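Local atomic coordinates of beta-fructofuranosidase (Bifidobacterium adolescentis, PDB entry 6NOB), a protein that probably hydrolyses terminal beta-fructofuranoside linkages, such as that of sucrose, as a glycoside hydrolase of family 32. Residues 459-464 with 469-474. Numbering follows the deposited sequence.
Sequences EMRVEQ and NGMMSL
Arg461 reaches from the loop 459-464 across the start of segment 469-474, meeting the side chain of Asn469 at about a right angle and lying over the backbone of Gly470. Its chain is extended from CG to NE, which carries the guanidinium out to the strand. There Arg461 NH1 makes a weak, strongly bent hydrogen bond to Asn469 OD1 (2.9 Å, 117° at the hydrogen), the guanidinium and amide planes being 64° apart. The same Asn469 OD1 lies 3.2 Å from Arg461 CD. One face of the Arg461 guanidinium rests on the peptide, with Gly470 N 3.4 Å above its centre, and Arg461 NH2 approaches Gly470 CA at 3.3 Å. The guanidinium's stronger polar partner is Phe454 O, at the end of strand 448-454, which takes a hydrogen bond from Arg461 NH2; Asn469 ND2 turns to Phe153 O in a weak bond. With an alanine here, Phe454 O is likely to lose this donor, and a gap would probably open above Gly470. Leu606, from strand 601-606 of the C-terminal beta-sandwich, touches both Arg461 and Met471. An arginine from the connecting loop thus bridges antiparallel strands 448-454 and 468-481 of the family 32 catalytic beta-propeller, where that sandwich packs.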
# COMPACT_ATOMS: atom_id res chain seq x y z
N GLU A 459 3.26 14.32 7.32
CA GLU A 459 4.65 14.66 7.65
C GLU A 459 5.00 14.21 9.07
O GLU A 459 5.59 14.96 9.85
CB GLU A 459 4.90 16.16 7.47
CG GLU A 459 4.41 16.70 6.14
CD GLU A 459 4.88 18.11 5.87
OE1 GLU A 459 5.57 18.70 6.73
OE2 GLU A 459 4.55 18.64 4.79
N MET A 460 4.64 12.97 9.39
CA MET A 460 4.91 12.41 10.71
C MET A 460 6.18 11.57 10.75
O MET A 460 6.58 11.15 11.84
CB MET A 460 3.72 11.56 11.16
CG MET A 460 2.53 12.38 11.64
SD MET A 460 2.85 13.16 13.23
CE MET A 460 1.45 14.27 13.35
N ARG A 461 6.82 11.33 9.62
CA ARG A 461 8.01 10.49 9.55
C ARG A 461 9.26 11.35 9.40
O ARG A 461 9.27 12.33 8.65
CB ARG A 461 7.91 9.51 8.38
CG ARG A 461 6.76 8.52 8.52
CD ARG A 461 6.63 7.64 7.29
NE ARG A 461 5.63 6.60 7.47
CZ ARG A 461 4.88 6.10 6.49
NH1 ARG A 461 5.02 6.55 5.25
NH2 ARG A 461 4.00 5.15 6.75
N VAL A 462 10.31 10.98 10.13
CA VAL A 462 11.60 11.66 10.08
C VAL A 462 12.68 10.62 9.83
O VAL A 462 12.74 9.61 10.54
CB VAL A 462 11.89 12.45 11.38
CG1 VAL A 462 13.30 13.01 11.35
CG2 VAL A 462 10.87 13.56 11.56
N GLU A 463 13.52 10.87 8.84
CA GLU A 463 14.56 9.92 8.47
C GLU A 463 15.53 9.71 9.63
O GLU A 463 16.12 10.66 10.15
CB GLU A 463 15.32 10.40 7.24
CG GLU A 463 16.49 9.51 6.84
CD GLU A 463 17.05 9.85 5.48
OE1 GLU A 463 16.73 10.93 4.94
OE2 GLU A 463 17.80 9.01 4.93
N GLN A 464 15.69 8.45 10.03
CA GLN A 464 16.59 8.09 11.12
C GLN A 464 16.94 6.62 10.97
O GLN A 464 16.23 5.87 10.28
CB GLN A 464 15.95 8.37 12.49
CG GLN A 464 14.52 7.91 12.62
CD GLN A 464 13.81 8.57 13.78
OE1 GLN A 464 12.62 8.88 13.70
NE2 GLN A 464 14.53 8.79 14.87
N ASN A 469 10.15 3.53 6.40
CA ASN A 469 9.24 4.56 5.91
C ASN A 469 8.16 3.85 5.10
O ASN A 469 8.35 3.54 3.92
CB ASN A 469 9.97 5.60 5.07
CG ASN A 469 9.06 6.74 4.64
OD1 ASN A 469 7.84 6.59 4.57
ND2 ASN A 469 9.65 7.89 4.34
N GLY A 470 7.02 3.60 5.74
CA GLY A 470 5.90 2.98 5.06
C GLY A 470 5.23 1.91 5.89
O GLY A 470 5.89 1.13 6.58
N MET A 471 3.90 1.89 5.85
CA MET A 471 3.14 0.82 6.48
C MET A 471 1.88 0.57 5.67
O MET A 471 1.44 1.42 4.89
CB MET A 471 2.79 1.15 7.94
CG MET A 471 1.54 1.98 8.12
SD MET A 471 1.11 2.21 9.85
CE MET A 471 2.43 3.27 10.40
N MET A 472 1.31 -0.61 5.84
CA MET A 472 0.04 -0.95 5.22
C MET A 472 -1.09 -0.73 6.21
O MET A 472 -0.91 -0.79 7.43
CB MET A 472 0.03 -2.40 4.73
CG MET A 472 1.16 -2.73 3.78
SD MET A 472 1.03 -1.82 2.22
CE MET A 472 2.35 -2.59 1.30
N SER A 473 -2.27 -0.44 5.67
CA SER A 473 -3.48 -0.37 6.46
C SER A 473 -3.80 -1.74 7.06
O SER A 473 -3.21 -2.76 6.71
CB SER A 473 -4.63 0.13 5.60
OG SER A 473 -5.06 -0.88 4.69
N LEU A 474 -4.73 -1.74 8.01
CA LEU A 474 -5.26 -3.04 8.40
C LEU A 474 -6.25 -3.52 7.34
O LEU A 474 -7.00 -2.71 6.79
CB LEU A 474 -5.94 -2.96 9.77
CG LEU A 474 -5.01 -2.73 10.97
CD1 LEU A 474 -5.80 -2.42 12.23
CD2 LEU A 474 -4.10 -3.94 11.19